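Local coordinates for aspartate aminotransferase (Giardia lamblia, PDB 3MEB), which probably catalyses the pyridoxal-phosphate-dependent transfer of an amino group from L-aspartate to 2-oxoglutarate, giving oxaloacetate and L-glutamate, and works as a homodimer, at residues A[191-196]-A[225-230]; A[195-200]-A[231-236]; A[360-365]-A[384-389]; A[393-398]-A[418-423]. All coordinates share one frame; numbering follows the deposited sequence.

How the contacts relate
Contacts 1 and 2 hold the same two elements, helices 189-198 and 221-234, and follow each other along one helix-helix interface: contact 1 is its buried, mostly apolar middle with one salt bridge at the rim, contact 2 its partly exposed C-terminal end, where lysine and histidine grip backbone carbonyls. Contacts 3 and 4 lie far off, with centres about 28 to 35 Å from the first pair but only about 10 Å from each other. There Arg361 of contact 3 bonds Thr393 of contact 4, and His384 bonds Thr395. Contact 3 is partly buried, with helix packing and arginine bonds to backbone; contact 4 is a buried two-stranded sheet whose Arg419 reaches the active site.

Contact 1: A[191-196]-A[225-230]; sequences NTKKDI and KELLPI
Ile196 and Ile230 meet through their CG2 methyls, 3.7 Å apart, while the other end of Ile196, CD1, lies 3.9 Å from CD2 of Leu227. The two isoleucines cross at about a right angle, and Leu227 crosses Ile196 in the same way, giving a small apolar core. Lys193 covers it on the outer side: its CG rests 3.7 Å from CD1 of Ile230 and also approaches CD2 of Leu227. Beyond CG the lysine chain turns at chi3 (-70°), which carries the ammonium to Glu226. There NZ forms a salt bridge of 2.7 Å with OE2 of Glu226, on the syn lone pair of the carboxylate. One residue thus serves both layers, apolar along its methylenes and charged at its tip. Behind the core, Thr192 adds a looser methyl contact to Leu227, and its hydroxyl is bonded to the backbone O of Thr177. The axes of segments 191-196 and 225-230 run nearly parallel, 14° apart and 10.4 Å at closest approach. Helix 189-198 lies alongside helix 221-234, with Phe189 touching Glu226 and Leu227; on the far side of helix 221-234, Lys225 and Leu228 pack against helix 257-264.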
# COMPACT_ATOMS: atom_id res chain seq x y z
N ASN A 191 27.93 -10.10 -24.30
CA ASN A 191 27.36 -11.12 -23.40
C ASN A 191 25.90 -10.89 -23.00
O ASN A 191 25.14 -11.86 -22.80
CB ASN A 191 28.27 -11.34 -22.18
CG ASN A 191 29.53 -12.14 -22.57
OD1 ASN A 191 30.65 -11.78 -22.22
ND2 ASN A 191 29.34 -13.17 -23.38
N THR A 192 25.48 -9.63 -22.89
CA THR A 192 24.08 -9.34 -22.68
C THR A 192 23.21 -10.06 -23.73
O THR A 192 22.26 -10.77 -23.39
CB THR A 192 23.81 -7.80 -22.72
OG1 THR A 192 24.62 -7.12 -21.74
CG2 THR A 192 22.35 -7.55 -22.47
N LYS A 193 23.54 -9.90 -25.00
CA LYS A 193 22.80 -10.52 -26.07
C LYS A 193 22.85 -12.05 -26.02
O LYS A 193 21.83 -12.70 -26.23
CB LYS A 193 23.34 -10.06 -27.40
CG LYS A 193 23.01 -8.62 -27.68
CD LYS A 193 23.51 -8.21 -29.09
CE LYS A 193 25.05 -8.13 -29.20
NZ LYS A 193 25.51 -7.75 -30.58
N LYS A 194 24.03 -12.61 -25.73
CA LYS A 194 24.17 -14.08 -25.66
C LYS A 194 23.28 -14.64 -24.59
O LYS A 194 22.62 -15.65 -24.79
CB LYS A 194 25.62 -14.51 -25.42
CG LYS A 194 26.49 -14.28 -26.66
CD LYS A 194 28.01 -14.37 -26.39
CE LYS A 194 28.83 -14.12 -27.65
NZ LYS A 194 30.25 -14.50 -27.43
N ASP A 195 23.26 -13.95 -23.44
CA ASP A 195 22.49 -14.38 -22.30
C ASP A 195 20.99 -14.39 -22.60
O ASP A 195 20.27 -15.34 -22.23
CB ASP A 195 22.80 -13.51 -21.10
CG ASP A 195 24.13 -13.85 -20.43
OD1 ASP A 195 24.79 -14.85 -20.84
OD2 ASP A 195 24.51 -13.14 -19.49
N ILE A 196 20.53 -13.37 -23.32
CA ILE A 196 19.09 -13.23 -23.60
C ILE A 196 18.71 -14.18 -24.72
O ILE A 196 17.62 -14.77 -24.72
CB ILE A 196 18.71 -11.76 -23.91
CG1 ILE A 196 19.01 -10.90 -22.70
CG2 ILE A 196 17.24 -11.61 -24.30
CD1 ILE A 196 18.67 -9.40 -22.88
N LYS A 225 17.90 -1.30 -29.83
CA LYS A 225 17.44 -1.78 -31.12
C LYS A 225 17.98 -3.16 -31.49
O LYS A 225 17.32 -3.91 -32.19
CB LYS A 225 17.75 -0.81 -32.25
CG LYS A 225 16.90 0.41 -32.21
CD LYS A 225 17.28 1.40 -33.28
CE LYS A 225 16.62 2.75 -33.04
NZ LYS A 225 15.92 3.22 -34.27
N GLU A 226 19.17 -3.50 -30.99
CA GLU A 226 19.73 -4.84 -31.16
C GLU A 226 18.99 -5.91 -30.33
O GLU A 226 18.91 -7.05 -30.74
CB GLU A 226 21.20 -4.87 -30.76
CG GLU A 226 22.18 -4.26 -31.77
CD GLU A 226 23.59 -4.70 -31.50
OE1 GLU A 226 24.42 -3.86 -31.14
OE2 GLU A 226 23.86 -5.91 -31.57
N LEU A 227 18.52 -5.52 -29.15
CA LEU A 227 17.82 -6.45 -28.26
C LEU A 227 16.43 -6.76 -28.81
O LEU A 227 15.94 -7.90 -28.69
CB LEU A 227 17.75 -5.91 -26.82
CG LEU A 227 19.08 -5.77 -26.08
CD1 LEU A 227 18.86 -5.09 -24.72
CD2 LEU A 227 19.73 -7.12 -25.87
N LEU A 228 15.82 -5.79 -29.50
CA LEU A 228 14.47 -5.96 -30.08
C LEU A 228 14.24 -7.30 -30.83
O LEU A 228 13.38 -8.08 -30.45
CB LEU A 228 14.11 -4.75 -30.96
CG LEU A 228 12.73 -4.76 -31.63
CD1 LEU A 228 11.67 -4.86 -30.54
CD2 LEU A 228 12.51 -3.53 -32.57
N PRO A 229 14.99 -7.56 -31.91
CA PRO A 229 14.77 -8.83 -32.62
C PRO A 229 15.02 -10.12 -31.79
O PRO A 229 14.43 -11.16 -32.11
CB PRO A 229 15.78 -8.76 -33.78
CG PRO A 229 16.84 -7.80 -33.26
CD PRO A 229 16.06 -6.77 -32.54
N ILE A 230 15.89 -10.06 -30.77
CA ILE A 230 16.16 -11.22 -29.93
C ILE A 230 14.87 -11.48 -29.11
O ILE A 230 14.40 -12.61 -28.97
CB ILE A 230 17.33 -10.95 -28.93
CG1 ILE A 230 18.66 -10.69 -29.64
CG2 ILE A 230 17.51 -12.12 -27.95
CD1 ILE A 230 19.73 -10.13 -28.69

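Contact 2: A[195-200]-A[231-236]; sequences DIQSAP and MKEKKH
Lys234 reaches across to bind the carbonyl of Gln197 in the last turn of helix 189-198 and that of Ala199 just past its end. Its CB lies over one face of the His236 ring, offset toward the rim. Bends at chi2 (-75°) and chi3 (-67°) then fold the chain over to the other segment: CG is near the amide of Gln197, CD packs 3.8 Å from NE2 of Gln197, and CE sits close to the oxygens that NZ holds. NZ itself donates to O of Gln197 at 2.7 Å, from above that carbonyl plane, and to O of Ala199 at 2.6 Å, nearly in line with the C=O bond.

His236 makes the second grip. Its NE2 donates to O of Ile196 over 2.9 Å, with the carbonyl oxygen in the ring plane; farther round the rim, also near the ring plane, CE1 comes 3.2 Å from O of Pro200. The CG2 methyl of Ile196 meets CD2 of the ring at 3.6 Å and SD of Met231 at 4.0 Å. ND1 bonds the backbone N of Ser203, so both ring nitrogens are engaged and the ring's rotation is fixed. Farther out, Gln197 NE2 makes only a weak bond to OE2 of Glu233.

Helix 221-234 closes in a Schellman motif at Lys235, which brings His236 round to face the other segment. Since NE2 donates to Ile196 and the backbone N of Ser203 donates to ND1, the bonding is consistent with a neutral imidazole, while the carbonyls at the C-terminal end of helix 189-198 would probably stabilise the lysine's positive charge.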
# COMPACT_ATOMS: atom_id res chain seq x y z
N ASP A 195 23.26 -13.95 -23.44
CA ASP A 195 22.49 -14.38 -22.30
C ASP A 195 20.99 -14.39 -22.60
O ASP A 195 20.27 -15.34 -22.23
CB ASP A 195 22.80 -13.51 -21.10
CG ASP A 195 24.13 -13.85 -20.43
OD1 ASP A 195 24.79 -14.85 -20.84
OD2 ASP A 195 24.51 -13.14 -19.49
N ILE A 196 20.53 -13.37 -23.32
CA ILE A 196 19.09 -13.23 -23.60
C ILE A 196 18.71 -14.18 -24.72
O ILE A 196 17.62 -14.77 -24.72
CB ILE A 196 18.71 -11.76 -23.91
CG1 ILE A 196 19.01 -10.90 -22.70
CG2 ILE A 196 17.24 -11.61 -24.30
CD1 ILE A 196 18.67 -9.40 -22.88
N GLN A 197 19.65 -14.39 -25.63
CA GLN A 197 19.44 -15.34 -26.72
C GLN A 197 19.45 -16.80 -26.25
O GLN A 197 18.75 -17.61 -26.82
CB GLN A 197 20.49 -15.13 -27.85
CG GLN A 197 20.31 -16.01 -29.11
CD GLN A 197 19.21 -15.52 -30.04
OE1 GLN A 197 19.18 -14.34 -30.41
NE2 GLN A 197 18.31 -16.42 -30.45
N SER A 198 20.23 -17.11 -25.21
CA SER A 198 20.38 -18.49 -24.71
C SER A 198 19.30 -18.93 -23.71
O SER A 198 19.14 -20.13 -23.46
CB SER A 198 21.76 -18.63 -24.06
OG SER A 198 22.77 -18.46 -25.03
N ALA A 199 18.57 -17.97 -23.15
CA ALA A 199 17.50 -18.28 -22.20
C ALA A 199 16.38 -19.06 -22.89
O ALA A 199 16.16 -18.90 -24.10
CB ALA A 199 16.93 -16.99 -21.59
N PRO A 200 15.67 -19.90 -22.14
CA PRO A 200 14.49 -20.55 -22.76
C PRO A 200 13.49 -19.52 -23.31
O PRO A 200 13.35 -18.42 -22.75
CB PRO A 200 13.84 -21.31 -21.60
CG PRO A 200 14.87 -21.38 -20.50
CD PRO A 200 15.80 -20.21 -20.70
N MET A 231 14.32 -10.41 -28.56
CA MET A 231 13.11 -10.46 -27.75
C MET A 231 11.92 -10.96 -28.56
O MET A 231 11.12 -11.76 -28.06
CB MET A 231 12.82 -9.06 -27.17
CG MET A 231 13.87 -8.57 -26.20
SD MET A 231 13.93 -9.40 -24.60
CE MET A 231 12.32 -9.03 -23.89
N LYS A 232 11.82 -10.50 -29.81
CA LYS A 232 10.78 -10.95 -30.74
C LYS A 232 10.98 -12.42 -31.09
O LYS A 232 10.05 -13.20 -30.99
CB LYS A 232 10.81 -10.14 -32.05
CG LYS A 232 10.30 -8.66 -31.96
CD LYS A 232 8.81 -8.58 -31.72
CE LYS A 232 7.98 -9.00 -32.92
NZ LYS A 232 6.59 -9.29 -32.43
N GLU A 233 12.20 -12.77 -31.48
CA GLU A 233 12.52 -14.14 -31.91
C GLU A 233 12.30 -15.16 -30.80
O GLU A 233 11.77 -16.24 -31.04
CB GLU A 233 13.97 -14.25 -32.39
CG GLU A 233 14.44 -15.71 -32.59
CD GLU A 233 15.86 -15.82 -33.11
OE1 GLU A 233 16.51 -14.78 -33.39
OE2 GLU A 233 16.32 -16.97 -33.27
N LYS A 234 12.71 -14.81 -29.58
CA LYS A 234 12.58 -15.68 -28.41
C LYS A 234 11.22 -15.57 -27.67
O LYS A 234 10.96 -16.31 -26.71
CB LYS A 234 13.70 -15.36 -27.41
CG LYS A 234 15.10 -15.51 -27.96
CD LYS A 234 15.46 -17.00 -28.07
CE LYS A 234 15.56 -17.67 -26.70
NZ LYS A 234 16.38 -18.93 -26.73
N LYS A 235 10.38 -14.61 -28.10
CA LYS A 235 9.08 -14.35 -27.50
C LYS A 235 9.16 -14.09 -25.98
O LYS A 235 8.31 -14.52 -25.23
CB LYS A 235 8.09 -15.48 -27.84
N HIS A 236 10.22 -13.39 -25.55
CA HIS A 236 10.42 -13.04 -24.17
C HIS A 236 9.47 -11.92 -23.78
O HIS A 236 9.01 -11.15 -24.63
CB HIS A 236 11.84 -12.51 -23.92
CG HIS A 236 12.92 -13.55 -24.05
ND1 HIS A 236 12.79 -14.85 -23.61
CD2 HIS A 236 14.19 -13.44 -24.52
CE1 HIS A 236 13.91 -15.51 -23.83
NE2 HIS A 236 14.79 -14.67 -24.37

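Contact 3: A[360-365]-A[384-389]; sequences MRSLLH and HILTAI
Arg361 reaches the backbone of 384-389 with its guanidinium: NH1 donates to O of Ile385 at 2.8 Å, with the oxygen tilted 16° from the guanidinium plane. The chain is extended from CG to NE (chi2 -179°), running past that carbonyl. O of Ala388 lies over one face of the guanidinium, 3.5 Å above the plane and near its centre. Further bonds hold the charged end, from NH1 to OG1 of Thr393 and from NH2 to the backbone O of Gly390 and Phe392, tying the short helix 384-387 to the loop after it and to strand 392-394.

The aromatic contact is a CH-pi: CD1 of Leu386 stands 3.5 Å above the centroid of the His365 ring, almost exactly on its normal. NE2 of that ring bonds OD1 of Asp383, which helps fix how the face is presented.

Apolar packing completes the interface. CD1 of Ile385 meets CD2 of Leu364 at 4.0 Å, CG2 of Ile385 meets CB of His365 at 3.9 Å, and CD2 of Leu386 touches CA of Ser362.

Helix 384-387 thus packs on the long helix 340-370, whose Leu364 also faces helix 430-443, while Ile385 touches Thr393 of strand 392-394.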
# COMPACT_ATOMS: atom_id res chain seq x y z
N MET A 360 25.89 19.95 -10.42
CA MET A 360 26.58 19.30 -9.30
C MET A 360 27.56 18.23 -9.77
O MET A 360 28.61 18.07 -9.19
CB MET A 360 25.57 18.70 -8.32
CG MET A 360 24.74 19.73 -7.53
SD MET A 360 25.65 20.97 -6.60
CE MET A 360 25.91 22.23 -7.87
N ARG A 361 27.24 17.50 -10.81
CA ARG A 361 28.22 16.59 -11.42
C ARG A 361 29.49 17.35 -11.85
O ARG A 361 30.60 16.96 -11.50
CB ARG A 361 27.61 15.90 -12.62
CG ARG A 361 26.56 14.84 -12.26
CD ARG A 361 26.00 14.17 -13.53
NE ARG A 361 24.98 13.20 -13.15
CZ ARG A 361 25.22 12.08 -12.48
NH1 ARG A 361 26.44 11.75 -12.08
NH2 ARG A 361 24.21 11.27 -12.19
N SER A 362 29.31 18.47 -12.55
CA SER A 362 30.43 19.29 -13.00
C SER A 362 31.19 19.88 -11.83
O SER A 362 32.44 19.88 -11.85
CB SER A 362 29.95 20.43 -13.90
OG SER A 362 29.25 19.87 -15.00
N LEU A 363 30.47 20.38 -10.82
CA LEU A 363 31.15 21.03 -9.70
C LEU A 363 31.94 20.01 -8.89
O LEU A 363 33.10 20.28 -8.55
CB LEU A 363 30.20 21.84 -8.83
CG LEU A 363 30.80 22.63 -7.65
CD1 LEU A 363 31.87 23.60 -8.10
CD2 LEU A 363 29.66 23.37 -6.92
N LEU A 364 31.35 18.85 -8.59
CA LEU A 364 32.09 17.87 -7.79
C LEU A 364 33.31 17.42 -8.60
O LEU A 364 34.38 17.32 -8.03
CB LEU A 364 31.28 16.65 -7.39
CG LEU A 364 32.02 15.58 -6.57
CD1 LEU A 364 32.65 16.12 -5.21
CD2 LEU A 364 31.03 14.40 -6.36
N HIS A 365 33.14 17.16 -9.90
CA HIS A 365 34.25 16.69 -10.75
C HIS A 365 35.39 17.71 -10.82
O HIS A 365 36.57 17.35 -10.72
CB HIS A 365 33.74 16.34 -12.17
CG HIS A 365 34.83 15.96 -13.12
ND1 HIS A 365 35.50 16.88 -13.88
CD2 HIS A 365 35.36 14.75 -13.43
CE1 HIS A 365 36.43 16.26 -14.60
NE2 HIS A 365 36.35 14.97 -14.36
N HIS A 384 33.59 9.48 -14.63
CA HIS A 384 32.31 8.80 -14.58
C HIS A 384 31.28 9.55 -13.76
O HIS A 384 30.09 9.29 -13.91
CB HIS A 384 32.48 7.35 -14.09
CG HIS A 384 33.22 7.23 -12.78
ND1 HIS A 384 34.55 7.60 -12.64
CD2 HIS A 384 32.83 6.76 -11.58
CE1 HIS A 384 34.92 7.38 -11.39
NE2 HIS A 384 33.90 6.86 -10.73
N ILE A 385 31.74 10.47 -12.89
CA ILE A 385 30.87 11.47 -12.28
C ILE A 385 30.07 12.29 -13.29
O ILE A 385 28.90 12.65 -13.05
CB ILE A 385 31.70 12.45 -11.42
CG1 ILE A 385 32.00 11.78 -10.09
CG2 ILE A 385 30.99 13.80 -11.24
CD1 ILE A 385 33.08 12.46 -9.25
N LEU A 386 30.69 12.59 -14.42
CA LEU A 386 30.07 13.46 -15.41
C LEU A 386 29.07 12.72 -16.31
O LEU A 386 28.11 13.33 -16.77
CB LEU A 386 31.14 14.14 -16.28
CG LEU A 386 32.09 15.14 -15.59
CD1 LEU A 386 33.37 15.47 -16.44
CD2 LEU A 386 31.32 16.40 -15.21
N THR A 387 29.29 11.42 -16.56
CA THR A 387 28.63 10.70 -17.64
C THR A 387 27.51 9.77 -17.16
O THR A 387 26.76 9.25 -18.00
CB THR A 387 29.66 9.88 -18.45
OG1 THR A 387 30.44 9.11 -17.55
CG2 THR A 387 30.60 10.83 -19.24
N ALA A 388 27.43 9.55 -15.85
CA ALA A 388 26.41 8.74 -15.23
C ALA A 388 25.06 9.32 -15.59
O ALA A 388 24.92 10.55 -15.69
CB ALA A 388 26.59 8.70 -13.69
N ILE A 389 24.09 8.44 -15.81
CA ILE A 389 22.73 8.83 -16.16
C ILE A 389 21.84 8.73 -14.95
O ILE A 389 21.79 7.67 -14.29
CB ILE A 389 22.16 7.89 -17.26
CG1 ILE A 389 23.06 7.87 -18.51
CG2 ILE A 389 20.77 8.29 -17.64
CD1 ILE A 389 23.30 9.22 -19.13

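Contact 4: A[393-398]-A[418-423]; sequences TFTGLT and GRMSMC. With SO4 (sulfate ion), chain C; EDO (1,2-ethanediol), chain F.
Thr395 turns OG1 between its own N and carbonyl carbon (chi1 69°), which sets the hydroxyl against Gly418, while Arg419 extends CG anti to its N (chi1 -167°) and bends at chi3 (78°) to swing its guanidinium toward the active site. OG1 of Thr395 donates to O of Gly418 at 2.7 Å and accepts from N of Leu397, the bond of an ST turn. One hydroxyl thus ties the turn to the residue that leads into strand 419-421. CG2 of Thr395 lies 3.7 Å from CB of Met420, the two side chains crossing at about a right angle.

Backbone pairing joins the strands themselves. Thr393 and Met420 are an antiparallel hydrogen-bonded pair, with N of Thr393 2.9 Å from O of Met420 and N of Met420 2.8 Å from O of Thr393. Phe394 and Arg419 form the neighbouring non-hydrogen-bonded pair, where CB of Arg419 meets the edge of the phenyl ring. Past the Thr393-Met420 pair, SD of Met422 sits 3.3 Å from OG1 of Thr393, whose polar partner is Arg361.

Both terminal nitrogens of Arg419 grip one sulfate, NH1 to O1 at 2.8 Å and NH2 to O2 at 2.8 Å. NH1 also bonds OD1 of Asn213, NH2 bonds O of Gly55, and Phe392 gives a cation-pi contact. The sulfate, probably from the crystallisation liquor, is held as well by Trp155 and Lys277, both of the cofactor site. A two-point arginine grip on an anion beside the cofactor is consistent with the substrate-carboxylate arginine of this aminotransferase family.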
# COMPACT_ATOMS: atom_id res chain seq x y z
N THR A 393 25.95 8.53 -9.01
CA THR A 393 27.19 8.06 -9.56
C THR A 393 27.57 6.77 -8.82
O THR A 393 27.55 6.70 -7.57
CB THR A 393 28.33 9.12 -9.48
OG1 THR A 393 27.89 10.36 -10.08
CG2 THR A 393 29.55 8.61 -10.20
N PHE A 394 27.88 5.73 -9.57
CA PHE A 394 28.41 4.50 -9.00
C PHE A 394 29.87 4.79 -8.82
O PHE A 394 30.67 4.55 -9.72
CB PHE A 394 28.13 3.34 -9.95
CG PHE A 394 27.98 1.98 -9.29
CD1 PHE A 394 27.10 1.77 -8.24
CD2 PHE A 394 28.65 0.88 -9.79
CE1 PHE A 394 26.96 0.49 -7.65
CE2 PHE A 394 28.52 -0.39 -9.23
CZ PHE A 394 27.66 -0.59 -8.15
N THR A 395 30.25 5.37 -7.68
CA THR A 395 31.58 5.99 -7.58
C THR A 395 32.76 5.01 -7.63
O THR A 395 33.81 5.37 -8.12
CB THR A 395 31.78 6.84 -6.31
OG1 THR A 395 31.81 6.01 -5.13
CG2 THR A 395 30.68 7.95 -6.19
N GLY A 396 32.59 3.80 -7.13
CA GLY A 396 33.70 2.89 -6.95
C GLY A 396 34.48 3.12 -5.65
O GLY A 396 35.41 2.39 -5.37
N LEU A 397 34.12 4.11 -4.84
CA LEU A 397 34.67 4.15 -3.48
C LEU A 397 34.33 2.82 -2.81
O LEU A 397 33.24 2.27 -3.03
CB LEU A 397 34.13 5.33 -2.66
CG LEU A 397 34.57 6.71 -3.17
CD1 LEU A 397 33.69 7.82 -2.60
CD2 LEU A 397 36.04 6.98 -2.85
N THR A 398 35.28 2.30 -2.02
CA THR A 398 35.23 0.95 -1.47
C THR A 398 34.41 1.00 -0.18
O THR A 398 34.14 2.10 0.32
CB THR A 398 36.65 0.44 -1.09
OG1 THR A 398 37.11 1.14 0.08
CG2 THR A 398 37.66 0.66 -2.24
N GLY A 418 29.77 2.31 -3.52
CA GLY A 418 29.85 3.71 -3.19
C GLY A 418 28.89 4.54 -4.02
O GLY A 418 29.26 5.62 -4.51
N ARG A 419 27.67 4.06 -4.20
CA ARG A 419 26.65 4.79 -4.92
C ARG A 419 26.42 6.15 -4.23
O ARG A 419 26.23 6.20 -3.02
CB ARG A 419 25.34 3.99 -4.99
CG ARG A 419 24.35 4.58 -5.97
CD ARG A 419 22.95 4.03 -5.84
NE ARG A 419 22.21 4.61 -4.73
CZ ARG A 419 20.96 4.30 -4.40
NH1 ARG A 419 20.25 3.42 -5.12
NH2 ARG A 419 20.40 4.87 -3.33
N MET A 420 26.51 7.22 -4.99
CA MET A 420 26.31 8.56 -4.49
C MET A 420 25.12 9.25 -5.16
O MET A 420 25.04 9.30 -6.40
CB MET A 420 27.58 9.38 -4.70
CG MET A 420 27.49 10.89 -4.40
SD MET A 420 28.89 11.85 -5.05
CE MET A 420 30.16 11.23 -3.93
N SER A 421 24.21 9.78 -4.34
CA SER A 421 23.10 10.56 -4.82
C SER A 421 23.56 11.99 -4.99
O SER A 421 23.77 12.69 -4.05
CB SER A 421 21.92 10.54 -3.88
OG SER A 421 20.92 11.41 -4.38
N MET A 422 23.65 12.40 -6.24
CA MET A 422 24.17 13.70 -6.61
C MET A 422 23.26 14.82 -6.13
O MET A 422 23.72 15.95 -5.97
CB MET A 422 24.31 13.73 -8.14
CG MET A 422 25.25 12.65 -8.70
SD MET A 422 26.79 12.50 -7.81
CE MET A 422 27.86 13.65 -8.71
N CYS A 423 21.98 14.48 -5.92
CA CYS A 423 20.93 15.39 -5.41
C CYS A 423 21.24 15.99 -4.04
O CYS A 423 20.76 17.07 -3.70
CB CYS A 423 19.62 14.58 -5.24
SG CYS A 423 18.85 13.98 -6.74
S SO4 C . 16.75 4.54 -4.04
O1 SO4 C . 17.49 3.55 -4.86
O2 SO4 C . 17.62 5.27 -3.13
O3 SO4 C . 16.06 5.44 -4.94
O4 SO4 C . 15.77 3.78 -3.29
C1 EDO F . 19.02 12.98 -0.10
O1 EDO F . 18.68 11.59 0.07
C2 EDO F . 20.02 13.15 -1.24
O2 EDO F . 19.42 12.63 -2.42